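Local coordinates for ficolin-3 (Homo sapiens, PDB 2J5Z), which is a lectin of innate immunity that binds sugars such as galactose through a fibrinogen-like domain and probably recognises carbohydrates on microbial surfaces, at residues A[181-193]-A[199-213]. Residues are numbered along the deposited sequence; the frame is centred on the assembly and turned at random.
With GAL (beta-D-galactopyranose), chain E.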
loop_
_atom_site.group_PDB
_atom_site.type_symbol
_atom_site.label_atom_id
_atom_site.label_comp_id
_atom_site.label_asym_id
_atom_site.label_seq_id
_atom_site.Cartn_x
_atom_site.Cartn_y
_atom_site.Cartn_z
ATOM N N TYR A 181 -9.765 31.757 6.791
ATOM C CA TYR A 181 -9.118 31.117 5.637
ATOM C C TYR A 181 -9.676 31.364 4.227
ATOM O O TYR A 181 -10.857 31.678 4.041
ATOM C CB TYR A 181 -9.021 29.595 5.861
ATOM C CG TYR A 181 -10.325 28.810 5.727
ATOM C CD1 TYR A 181 -10.806 28.430 4.478
ATOM C CD2 TYR A 181 -11.035 28.406 6.850
ATOM C CE1 TYR A 181 -11.976 27.690 4.346
ATOM C CE2 TYR A 181 -12.210 27.658 6.730
ATOM C CZ TYR A 181 -12.674 27.309 5.476
ATOM O OH TYR A 181 -13.828 26.568 5.333
ATOM N N ARG A 182 -8.797 31.203 3.237
ATOM C CA ARG A 182 -9.196 31.012 1.843
ATOM C C ARG A 182 -9.005 29.546 1.464
ATOM O O ARG A 182 -9.591 29.075 0.493
ATOM C CB ARG A 182 -8.348 31.870 0.898
ATOM C CG ARG A 182 -8.297 33.355 1.234
ATOM C CD ARG A 182 -8.978 34.213 0.191
ATOM N NE ARG A 182 -8.606 33.846 -1.172
ATOM C CZ ARG A 182 -9.450 33.888 -2.197
ATOM N NH1 ARG A 182 -10.705 34.285 -2.009
ATOM N NH2 ARG A 182 -9.049 33.535 -3.404
ATOM N N SER A 183 -8.160 28.833 2.213
ATOM C CA SER A 183 -7.984 27.378 2.023
ATOM C C SER A 183 -7.921 26.655 3.370
ATOM O O SER A 183 -7.477 27.209 4.371
ATOM C CB SER A 183 -6.733 27.063 1.193
ATOM O OG SER A 183 -5.588 27.705 1.736
ATOM N N ASN A 184 -8.340 25.397 3.380
ATOM C CA ASN A 184 -8.511 24.663 4.626
ATOM C C ASN A 184 -8.408 23.166 4.343
ATOM O O ASN A 184 -9.313 22.391 4.675
ATOM C CB ASN A 184 -9.899 24.984 5.200
ATOM C CG ASN A 184 -10.097 24.462 6.596
ATOM O OD1 ASN A 184 -9.206 24.575 7.461
ATOM N ND2 ASN A 184 -11.302 23.913 6.856
ATOM N N LEU A 185 -7.309 22.758 3.721
ATOM C CA LEU A 185 -7.191 21.406 3.179
ATOM C C LEU A 185 -6.989 20.317 4.228
ATOM O O LEU A 185 -7.066 19.139 3.903
ATOM C CB LEU A 185 -6.085 21.325 2.121
ATOM C CG LEU A 185 -6.252 22.242 0.901
ATOM C CD1 LEU A 185 -5.092 22.032 -0.065
ATOM C CD2 LEU A 185 -7.616 22.067 0.181
ATOM N N ASN A 186 -6.725 20.720 5.468
ATOM C CA ASN A 186 -6.624 19.782 6.589
ATOM C C ASN A 186 -7.923 19.831 7.382
ATOM O O ASN A 186 -7.966 19.467 8.562
ATOM C CB ASN A 186 -5.446 20.126 7.502
ATOM C CG ASN A 186 -4.101 19.885 6.849
ATOM O OD1 ASN A 186 -3.982 19.075 5.929
ATOM N ND2 ASN A 186 -3.068 20.577 7.338
ATOM N N GLY A 187 -8.981 20.293 6.723
ATOM C CA GLY A 187 -10.269 20.454 7.395
ATOM C C GLY A 187 -11.015 19.137 7.498
ATOM O O GLY A 187 -10.500 18.089 7.112
ATOM N N ARG A 188 -12.239 19.199 8.008
ATOM C CA ARG A 188 -13.041 18.000 8.242
ATOM C C ARG A 188 -13.519 17.324 6.960
ATOM O O ARG A 188 -14.043 17.966 6.052
ATOM C CB ARG A 188 -14.234 18.341 9.140
ATOM C CG ARG A 188 -14.966 17.134 9.662
ATOM C CD ARG A 188 -15.814 17.521 10.876
ATOM N NE ARG A 188 -16.299 16.343 11.578
ATOM C CZ ARG A 188 -17.163 16.386 12.582
ATOM N NH1 ARG A 188 -17.632 17.555 13.001
ATOM N NH2 ARG A 188 -17.557 15.259 13.160
ATOM N N TYR A 189 -13.338 16.009 6.877
ATOM C CA TYR A 189 -13.712 15.299 5.670
ATOM C C TYR A 189 -15.226 15.151 5.524
ATOM O O TYR A 189 -15.939 15.022 6.517
ATOM C CB TYR A 189 -13.052 13.916 5.595
ATOM C CG TYR A 189 -13.094 13.342 4.204
ATOM C CD1 TYR A 189 -12.100 13.643 3.278
ATOM C CD2 TYR A 189 -14.145 12.522 3.798
ATOM C CE1 TYR A 189 -12.137 13.128 1.992
ATOM C CE2 TYR A 189 -14.199 12.013 2.520
ATOM C CZ TYR A 189 -13.195 12.316 1.612
ATOM O OH TYR A 189 -13.235 11.800 0.333
ATOM N N ALA A 190 -15.681 15.174 4.278
ATOM C CA ALA A 190 -17.074 14.928 3.920
ATOM C C ALA A 190 -17.154 14.060 2.669
ATOM O O ALA A 190 -16.476 14.329 1.669
ATOM C CB ALA A 190 -17.811 16.258 3.701
ATOM N N VAL A 191 -17.990 13.019 2.706
ATOM C CA VAL A 191 -18.102 12.109 1.562
ATOM C C VAL A 191 -18.969 12.646 0.429
ATOM O O VAL A 191 -18.980 12.073 -0.657
ATOM C CB VAL A 191 -18.576 10.691 1.969
ATOM C CG1 VAL A 191 -17.665 10.128 3.049
ATOM C CG2 VAL A 191 -20.029 10.714 2.438
ATOM N N SER A 192 -19.675 13.750 0.687
ATOM C CA SER A 192 -20.502 14.423 -0.327
ATOM C C SER A 192 -20.917 15.827 0.133
ATOM O O SER A 192 -20.655 16.215 1.276
ATOM C CB SER A 192 -21.749 13.585 -0.643
ATOM O OG SER A 192 -22.585 13.505 0.495
ATOM N N GLU A 193 -21.573 16.578 -0.754
ATOM C CA GLU A 193 -22.122 17.906 -0.424
ATOM C C GLU A 193 -23.170 17.848 0.691
ATOM O O GLU A 193 -23.178 18.695 1.591
ATOM C CB GLU A 193 -22.711 18.576 -1.673
ATOM C CG GLU A 193 -23.163 20.032 -1.487
ATOM C CD GLU A 193 -22.030 21.040 -1.582
ATOM O OE1 GLU A 193 -21.095 20.832 -2.395
ATOM O OE2 GLU A 193 -22.084 22.057 -0.848
ATOM N N TYR A 199 -17.526 24.500 7.489
ATOM C CA TYR A 199 -16.134 24.627 7.076
ATOM C C TYR A 199 -15.577 23.234 6.826
ATOM O O TYR A 199 -15.566 22.400 7.738
ATOM C CB TYR A 199 -15.330 25.295 8.181
ATOM C CG TYR A 199 -15.925 26.605 8.636
ATOM C CD1 TYR A 199 -16.044 27.667 7.756
ATOM C CD2 TYR A 199 -16.372 26.777 9.947
ATOM C CE1 TYR A 199 -16.593 28.868 8.159
ATOM C CE2 TYR A 199 -16.920 27.983 10.366
ATOM C CZ TYR A 199 -17.027 29.025 9.461
ATOM O OH TYR A 199 -17.563 30.233 9.847
ATOM N N GLY A 200 -15.117 22.988 5.603
ATOM C CA GLY A 200 -14.548 21.683 5.248
ATOM C C GLY A 200 -13.259 21.801 4.455
ATOM O O GLY A 200 -12.535 22.785 4.586
ATOM N N ILE A 201 -12.988 20.801 3.618
ATOM C CA ILE A 201 -11.770 20.780 2.796
ATOM C C ILE A 201 -12.015 21.697 1.601
ATOM O O ILE A 201 -12.437 21.257 0.526
ATOM C CB ILE A 201 -11.383 19.332 2.392
ATOM C CG1 ILE A 201 -11.159 18.501 3.659
ATOM C CG2 ILE A 201 -10.140 19.326 1.503
ATOM C CD1 ILE A 201 -11.041 16.993 3.435
ATOM N N ASP A 202 -11.768 22.985 1.834
ATOM C CA ASP A 202 -12.247 24.068 0.968
ATOM C C ASP A 202 -11.101 24.828 0.290
ATOM O O ASP A 202 -10.013 24.960 0.853
ATOM C CB ASP A 202 -13.053 25.077 1.786
ATOM C CG ASP A 202 -14.285 24.473 2.449
ATOM O OD1 ASP A 202 -14.735 23.391 2.025
ATOM O OD2 ASP A 202 -14.799 25.095 3.406
ATOM N N TRP A 203 -11.364 25.319 -0.920
ATOM C CA TRP A 203 -10.433 26.168 -1.674
ATOM C C TRP A 203 -11.275 27.307 -2.256
ATOM O O TRP A 203 -11.963 27.116 -3.258
ATOM C CB TRP A 203 -9.773 25.354 -2.797
ATOM C CG TRP A 203 -8.555 25.995 -3.473
ATOM C CD1 TRP A 203 -8.539 26.683 -4.652
ATOM C CD2 TRP A 203 -7.190 25.970 -3.007
ATOM N NE1 TRP A 203 -7.253 27.098 -4.944
ATOM C CE2 TRP A 203 -6.413 26.681 -3.945
ATOM C CE3 TRP A 203 -6.558 25.430 -1.876
ATOM C CZ2 TRP A 203 -5.034 26.847 -3.803
ATOM C CZ3 TRP A 203 -5.190 25.601 -1.729
ATOM C CH2 TRP A 203 -4.442 26.302 -2.686
ATOM N N ALA A 204 -11.239 28.471 -1.609
ATOM C CA ALA A 204 -12.191 29.559 -1.907
ATOM C C ALA A 204 -12.314 29.896 -3.387
ATOM O O ALA A 204 -13.418 30.152 -3.883
ATOM C CB ALA A 204 -11.859 30.809 -1.106
ATOM N N SER A 205 -11.188 29.911 -4.086
ATOM C CA SER A 205 -11.159 30.357 -5.469
ATOM C C SER A 205 -11.574 29.267 -6.449
ATOM O O SER A 205 -11.710 29.520 -7.651
ATOM C CB SER A 205 -9.770 30.878 -5.826
ATOM O OG SER A 205 -8.824 29.816 -5.838
ATOM N N GLY A 206 -11.756 28.053 -5.936
ATOM C CA GLY A 206 -12.250 26.944 -6.736
ATOM C C GLY A 206 -13.747 26.821 -6.551
ATOM O O GLY A 206 -14.515 27.471 -7.260
ATOM N N ARG A 207 -14.164 26.006 -5.581
ATOM C CA ARG A 207 -15.587 25.766 -5.314
ATOM C C ARG A 207 -16.133 26.630 -4.183
ATOM O O ARG A 207 -17.346 26.725 -3.988
ATOM C CB ARG A 207 -15.844 24.278 -5.029
ATOM C CG ARG A 207 -15.262 23.358 -6.087
ATOM C CD ARG A 207 -15.871 21.952 -6.086
ATOM N NE ARG A 207 -16.369 21.513 -4.782
ATOM C CZ ARG A 207 -17.651 21.256 -4.525
ATOM N NH1 ARG A 207 -18.558 21.400 -5.483
ATOM N NH2 ARG A 207 -18.028 20.853 -3.318
ATOM N N GLY A 208 -15.240 27.261 -3.431
ATOM C CA GLY A 208 -15.651 28.180 -2.380
ATOM C C GLY A 208 -15.784 27.535 -1.021
ATOM O O GLY A 208 -15.807 26.305 -0.908
ATOM N N VAL A 209 -15.873 28.369 0.011
ATOM C CA VAL A 209 -16.069 27.904 1.377
ATOM C C VAL A 209 -17.367 27.107 1.467
ATOM O O VAL A 209 -18.343 27.425 0.786
ATOM C CB VAL A 209 -16.114 29.090 2.368
ATOM C CG1 VAL A 209 -16.292 28.604 3.786
ATOM C CG2 VAL A 209 -14.844 29.918 2.254
ATOM N N GLY A 210 -17.364 26.060 2.287
ATOM C CA GLY A 210 -18.571 25.267 2.514
ATOM C C GLY A 210 -18.884 24.290 1.395
ATOM O O GLY A 210 -19.896 23.588 1.440
ATOM N N HIS A 211 -18.024 24.247 0.385
ATOM C CA HIS A 211 -18.213 23.345 -0.747
ATOM C C HIS A 211 -16.928 22.562 -1.069
ATOM O O HIS A 211 -16.112 22.974 -1.906
ATOM C CB HIS A 211 -18.738 24.112 -1.958
ATOM C CG HIS A 211 -19.906 24.998 -1.640
ATOM N ND1 HIS A 211 -21.136 24.501 -1.259
ATOM C CD2 HIS A 211 -20.030 26.347 -1.635
ATOM C CE1 HIS A 211 -21.968 25.505 -1.039
ATOM N NE2 HIS A 211 -21.320 26.636 -1.257
ATOM N N PRO A 212 -16.766 21.405 -0.408
ATOM C CA PRO A 212 -15.496 20.684 -0.287
ATOM C C PRO A 212 -15.108 19.746 -1.429
ATOM O O PRO A 212 -15.883 19.509 -2.365
ATOM C CB PRO A 212 -15.709 19.869 0.984
ATOM C CG PRO A 212 -17.163 19.497 0.902
ATOM C CD PRO A 212 -17.857 20.707 0.300
ATOM N N TYR A 213 -13.898 19.202 -1.321
ATOM C CA TYR A 213 -13.336 18.297 -2.308
ATOM C C TYR A 213 -13.269 16.867 -1.767
ATOM O O TYR A 213 -13.184 16.658 -0.558
ATOM C CB TYR A 213 -11.930 18.769 -2.693
ATOM C CG TYR A 213 -11.952 20.114 -3.384
ATOM C CD1 TYR A 213 -12.053 20.195 -4.762
ATOM C CD2 TYR A 213 -11.915 21.299 -2.647
ATOM C CE1 TYR A 213 -12.082 21.433 -5.407
ATOM C CE2 TYR A 213 -11.953 22.538 -3.279
ATOM C CZ TYR A 213 -12.039 22.594 -4.653
ATOM O OH TYR A 213 -12.080 23.817 -5.285
HETATM C C1 GAL E . -13.172 33.336 6.488
HETATM C C2 GAL E . -13.132 32.176 5.505
HETATM C C3 GAL E . -14.249 31.182 5.792
HETATM C C4 GAL E . -14.467 30.919 7.283
HETATM C C5 GAL E . -14.299 32.161 8.143
HETATM C C6 GAL E . -14.313 31.798 9.623
HETATM O O1 GAL E . -12.099 34.251 6.233
HETATM O O2 GAL E . -13.270 32.669 4.164
HETATM O O3 GAL E . -13.934 29.949 5.141
HETATM O O4 GAL E . -13.553 29.917 7.736
HETATM O O5 GAL E . -13.064 32.781 7.793
HETATM O O6 GAL E . -15.146 32.721 10.335
HETATM O O HOH W 1 -13.068 21.758 8.350
HETATM O O HOH W 2 -14.818 18.603 3.710
HETATM O O HOH W 3 -14.673 16.398 1.871
#
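Part of the galactose pocket of this fibrinogen-like domain is formed by Tyr-181, Tyr-199 and Val-209, with Asp-202 as a second-shell residue positioning Tyr-181. The Tyr-181 hydroxyl donates to Asp-202, OH to OD2 at 2.6 Å, with ring and carboxylate planes 41° apart. OD2 also accepts from Gly-200 N and Gly-210 N, which approach from opposite faces of the carboxylate plane, while the hydroxyl comes in on its anti side; three donors would be expected to stabilise the charged carboxylate. The bond at its edge helps hold the phenol in place, together with packing on both faces: GAL O3 over one, CB of Asn-184, three residues on, over the centre of the other. Val-209 CG2 and Tyr-199 CE1 make van der Waals contact with GAL O3 and C4 respectively.

Beneath the pocket, a single beta bridge pairs Ser-183 with Trp-203, flanked by Ala-204 N to Arg-182 O (2.7 Å) and Asn-184 N to Asp-202 O (3.1 Å). Asn-184, its CG anti to the backbone N (chi1 -170°), sends ND2 to Gly-200 O, 2.8 Å away and above that carbonyl's plane; Tyr-177 takes its OD1. At the far end the two carboxylate oxygens of Glu-193 take different partners, OE2 accepting from His-211 ND1 at 2.7 Å in the ring plane and OE1 forming a salt bridge to Arg-207 NH2 at 3.2 Å.

Helix 167-171 lends Val-171 to the pocket side, while Leu-185 and Ile-201 rest on strand 215-220, and Leu-185 and Trp-203 on strand 101-106.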